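Local coordinates for T CELL surface glycoprotein CD4 (Rattus norvegicus, PDB 1CID) that serves on the T-cell surface as a glycoprotein co-receptor, probably working beside the T-cell receptor in the recognition of MHC class II molecules, at residues L19-E24 with E68-T73; N115-E120 with L131-E136. All coordinates share one frame; numbering follows the deposited sequence.

Contact 1 of 2, residues L19-E24 with E68-T73; sequences LNLGEE and ETLPLT
Leu21 and Leu70 reach across from two loops and meet through their delta methyls, with CD1 of Leu21 lying 3.5 Å from CD1 of Leu70. The two side chains cross at a slant. CD1 of Leu21 also lies 3.8 Å from CB of Leu70, while CD1 of Leu70 comes within 3.9 Å of CB of Leu21, so each CD1 rests against the CB of the other residue. The CB of Leu70 points at the other loop, and with CG anti to the carbonyl carbon (chi1 -68°) the branch carrying CD1 lies against Leu21. Pro71 borders the pair more loosely, its CB 4.5 Å from CD1 of Leu21. These loops belong to an immunoglobulin-like domain: 19-24 joins strands 13-16 and 26-34, the B-C connection of the usual lettering, and 68-73 is the D-E connection, which leads into strand 73-76 beside strand 13-16. No hydrogen bond links the two segments; the join is apolar and lies near the surface. Within 68-73 the backbone turns sharply at the cis peptide bond before Pro71, and Thr69 OG1 donates to Leu70 O at 3.2 Å, approaching from above the carbonyl plane. Behind the contact, Leu70 packs on Leu48 of strand 43-49 and Val53 of strand 52-56. On the other loop, Glu24 pairs its carboxylate with Arg95 in a salt bridge.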
# COMPACT_ATOMS: atom_id res chain seq x y z
N LEU A 19 10.62 16.27 -3.67
CA LEU A 19 10.43 17.70 -3.71
C LEU A 19 11.51 18.65 -3.21
O LEU A 19 12.09 18.54 -2.13
CB LEU A 19 9.06 17.89 -2.99
CG LEU A 19 8.58 16.74 -2.09
CD1 LEU A 19 9.40 16.74 -0.78
CD2 LEU A 19 7.08 16.78 -1.84
N ASN A 20 11.74 19.62 -4.09
CA ASN A 20 12.54 20.83 -4.16
C ASN A 20 13.78 20.89 -3.27
O ASN A 20 14.05 21.94 -2.65
CB ASN A 20 11.57 21.99 -3.82
CG ASN A 20 10.79 21.93 -2.52
OD1 ASN A 20 9.54 21.80 -2.48
ND2 ASN A 20 11.39 22.06 -1.32
N LEU A 21 14.50 19.77 -3.26
CA LEU A 21 15.66 19.57 -2.36
C LEU A 21 16.80 20.61 -2.42
O LEU A 21 17.88 20.37 -3.02
CB LEU A 21 16.14 18.10 -2.40
CG LEU A 21 15.45 16.86 -2.90
CD1 LEU A 21 16.32 15.64 -2.53
CD2 LEU A 21 14.04 16.65 -2.33
N GLY A 22 16.55 21.73 -1.72
CA GLY A 22 17.50 22.87 -1.62
C GLY A 22 18.30 22.60 -0.34
O GLY A 22 18.61 21.41 -0.04
N GLU A 23 18.56 23.72 0.33
CA GLU A 23 19.34 23.45 1.57
C GLU A 23 18.51 23.19 2.81
O GLU A 23 19.03 23.06 3.95
CB GLU A 23 20.41 24.53 1.71
CG GLU A 23 21.80 24.03 2.09
CD GLU A 23 22.85 24.92 2.70
OE1 GLU A 23 22.46 25.99 3.26
OE2 GLU A 23 24.07 24.65 2.69
N GLU A 24 17.20 23.00 2.67
CA GLU A 24 16.18 22.72 3.70
C GLU A 24 16.30 21.60 4.79
O GLU A 24 16.68 20.41 4.80
CB GLU A 24 14.82 22.40 3.02
CG GLU A 24 14.33 23.23 1.84
CD GLU A 24 14.03 24.70 1.97
OE1 GLU A 24 13.35 24.95 3.01
OE2 GLU A 24 14.42 25.52 1.11
N GLU A 68 17.79 7.34 6.12
CA GLU A 68 18.69 8.25 6.87
C GLU A 68 19.19 9.39 5.96
O GLU A 68 19.81 10.30 6.57
CB GLU A 68 19.76 7.57 7.75
N THR A 69 18.96 9.62 4.67
CA THR A 69 19.29 10.78 3.85
C THR A 69 18.33 11.03 2.68
O THR A 69 17.51 10.17 2.34
CB THR A 69 20.74 10.88 3.23
OG1 THR A 69 20.77 9.96 2.08
CG2 THR A 69 21.85 10.66 4.27
N LEU A 70 18.45 12.19 2.01
CA LEU A 70 17.71 12.66 0.75
C LEU A 70 18.05 11.63 -0.27
O LEU A 70 19.25 11.58 -0.27
CB LEU A 70 17.83 14.13 0.60
CG LEU A 70 17.05 14.83 1.71
CD1 LEU A 70 16.54 16.04 0.92
CD2 LEU A 70 15.82 14.20 2.33
N PRO A 71 17.05 10.85 -0.56
CA PRO A 71 15.75 11.38 -0.65
C PRO A 71 14.48 11.36 0.06
O PRO A 71 13.56 12.06 -0.45
CB PRO A 71 15.53 11.27 -2.23
CG PRO A 71 15.95 9.80 -2.34
CD PRO A 71 17.09 9.65 -1.35
N LEU A 72 14.46 10.85 1.25
CA LEU A 72 13.22 10.92 1.98
C LEU A 72 12.35 9.83 1.28
O LEU A 72 11.58 10.13 0.34
CB LEU A 72 12.43 12.26 2.07
CG LEU A 72 11.22 12.15 2.99
CD1 LEU A 72 11.67 11.97 4.44
CD2 LEU A 72 10.35 13.37 3.15
N THR A 73 12.57 8.66 1.82
CA THR A 73 11.70 7.61 1.31
C THR A 73 11.18 7.06 2.62
O THR A 73 11.96 7.02 3.58
CB THR A 73 12.52 6.74 0.35
OG1 THR A 73 13.12 5.79 1.27
CG2 THR A 73 13.61 7.48 -0.42

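Contact 2 of 2, residues N115-E120 with L131-E136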
# COMPACT_ATOMS: atom_id res chain seq x y z
N ASN A 115 -11.59 -26.28 -2.37
CA ASN A 115 -12.89 -25.94 -2.94
C ASN A 115 -12.72 -24.40 -3.03
O ASN A 115 -13.37 -23.83 -3.92
CB ASN A 115 -14.14 -26.34 -2.16
CG ASN A 115 -15.01 -27.48 -2.72
OD1 ASN A 115 -14.51 -28.28 -3.56
ND2 ASN A 115 -16.26 -27.54 -2.22
N THR A 116 -11.84 -23.96 -2.11
CA THR A 116 -11.70 -22.51 -2.17
C THR A 116 -10.39 -22.00 -2.70
O THR A 116 -9.38 -22.64 -2.42
CB THR A 116 -11.96 -22.10 -0.67
OG1 THR A 116 -13.14 -22.89 -0.35
CG2 THR A 116 -12.23 -20.60 -0.51
N LEU A 117 -10.44 -20.89 -3.42
CA LEU A 117 -9.39 -20.06 -3.99
C LEU A 117 -9.95 -18.62 -3.67
O LEU A 117 -11.08 -18.53 -4.15
CB LEU A 117 -9.03 -19.97 -5.46
CG LEU A 117 -7.86 -19.07 -5.84
CD1 LEU A 117 -6.51 -19.61 -5.35
CD2 LEU A 117 -7.73 -18.98 -7.35
N THR A 118 -9.23 -17.78 -2.95
CA THR A 118 -9.82 -16.50 -2.64
C THR A 118 -8.96 -15.30 -2.97
O THR A 118 -7.73 -15.47 -2.93
CB THR A 118 -10.31 -16.46 -1.16
OG1 THR A 118 -10.65 -17.81 -0.78
CG2 THR A 118 -11.57 -15.57 -1.16
N CYS A 119 -9.53 -14.16 -3.26
CA CYS A 119 -8.57 -13.08 -3.48
C CYS A 119 -9.24 -11.92 -2.80
O CYS A 119 -10.43 -11.87 -3.14
CB CYS A 119 -8.41 -12.97 -4.92
SG CYS A 119 -7.55 -11.52 -5.42
N GLU A 120 -8.57 -11.23 -1.88
CA GLU A 120 -9.20 -10.08 -1.26
C GLU A 120 -8.13 -8.98 -1.21
O GLU A 120 -6.94 -9.28 -1.10
CB GLU A 120 -9.69 -10.00 0.12
CG GLU A 120 -8.85 -10.83 1.05
CD GLU A 120 -9.62 -10.99 2.38
OE1 GLU A 120 -10.16 -9.91 2.76
OE2 GLU A 120 -9.54 -12.23 2.77
N LEU A 131 -12.08 -6.99 -9.26
CA LEU A 131 -11.15 -8.06 -8.95
C LEU A 131 -11.45 -9.23 -9.93
O LEU A 131 -12.60 -9.49 -10.32
CB LEU A 131 -11.40 -8.45 -7.53
CG LEU A 131 -10.57 -8.10 -6.30
CD1 LEU A 131 -10.98 -9.01 -5.16
CD2 LEU A 131 -9.08 -8.19 -6.60
N ILE A 132 -10.35 -9.85 -10.29
CA ILE A 132 -10.37 -10.88 -11.31
C ILE A 132 -9.49 -12.04 -10.92
O ILE A 132 -8.31 -11.82 -10.65
CB ILE A 132 -9.82 -10.12 -12.57
CG1 ILE A 132 -10.76 -8.95 -13.01
CG2 ILE A 132 -9.51 -11.01 -13.78
CD1 ILE A 132 -9.79 -7.96 -13.77
N LEU A 133 -10.04 -13.22 -10.97
CA LEU A 133 -9.36 -14.50 -10.73
C LEU A 133 -9.38 -15.16 -12.13
O LEU A 133 -10.43 -15.27 -12.73
CB LEU A 133 -10.02 -15.28 -9.61
CG LEU A 133 -9.36 -15.30 -8.23
CD1 LEU A 133 -10.20 -16.08 -7.32
CD2 LEU A 133 -7.96 -15.88 -8.31
N LYS A 134 -8.30 -15.47 -12.75
CA LYS A 134 -7.96 -16.02 -14.01
C LYS A 134 -6.99 -17.20 -13.85
O LYS A 134 -6.35 -17.36 -12.81
CB LYS A 134 -6.99 -15.11 -14.68
CG LYS A 134 -7.39 -14.27 -15.87
CD LYS A 134 -5.97 -14.33 -16.42
CE LYS A 134 -5.69 -13.08 -17.12
NZ LYS A 134 -6.66 -12.38 -18.02
N GLN A 135 -6.88 -17.95 -14.94
CA GLN A 135 -5.94 -19.11 -14.88
C GLN A 135 -4.65 -18.50 -15.38
O GLN A 135 -4.85 -17.65 -16.27
CB GLN A 135 -6.40 -20.31 -15.67
CG GLN A 135 -6.49 -21.58 -14.83
CD GLN A 135 -7.61 -22.43 -15.32
OE1 GLN A 135 -8.55 -21.93 -15.96
NE2 GLN A 135 -7.44 -23.71 -14.99
N GLU A 136 -3.47 -18.84 -14.93
CA GLU A 136 -2.30 -18.17 -15.40
C GLU A 136 -2.38 -17.52 -16.76
O GLU A 136 -2.16 -16.25 -16.65
CB GLU A 136 -1.01 -18.94 -15.53
CG GLU A 136 0.19 -17.96 -15.38
CD GLU A 136 1.45 -18.71 -15.11
OE1 GLU A 136 1.38 -19.92 -14.91
OE2 GLU A 136 2.50 -18.02 -15.13
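Leu133 packs against Leu117 and Cys119, facing them from the opposing strand. Its CB leaves the backbone toward 115-120 and carries CG to 4.2 Å from CB of Cys119 and to 4.1 Å from CD2 of Leu117. From CG the branches spread over the end of Leu117: CD1 lies 3.8 Å from Leu117 CD2, and CD2 approaches that same methyl more closely. Leu117 meets them with CG anti to its backbone N (chi1 -178°), a setting that brings CG and CD2 up against the two delta methyls of Leu133. Cutting Leu133 back to an alanine is likely to open a gap beside Leu117 and the CB of Cys119, leaving CD2 of Leu117 without its partner on the opposing strand. Two residues earlier on the same strand face, Leu131 puts CD2 3.8 Å from Cys119 SG and CD1 3.5 Å from Cys119 O. That sulfur is disulfide-bonded to Cys161, the bridge between strands B and F characteristic of an immunoglobulin domain. No hydrogen bond crosses between the segments: the axes of 116-120 and 131-135 come within 8.2 Å, their N-to-C directions 148° apart, so the strands face one another across the sandwich. Strand 116-122 lies between strands 97-110 and 148-152 in one sheet, and strand 129-135 between 140-144 and 158-165 in the other; strand 158-165 contributes Trp159, which touches Leu117, and Cys161, which touches Leu131.

Contacts 1 and 2 lie on opposite sides of the chain's centre, with their own centres 41 Å apart and nearest atoms about 25 Å from each other. They follow one another along the chain, contact 1 in the first immunoglobulin-like domain and contact 2 in the second. Strand 97-110 runs through both neighbourhoods: near its start Leu98 touches Leu19 and Asn20 of contact 1, and near its end Met107, Val109 and Thr110 pack against segment 115-120. The characters differ, since 19-24 with 68-73 joins loops near the surface, whereas 115-120 with 131-136 lies in a buried core crossed by a disulfide. Neither contact includes a bound ligand.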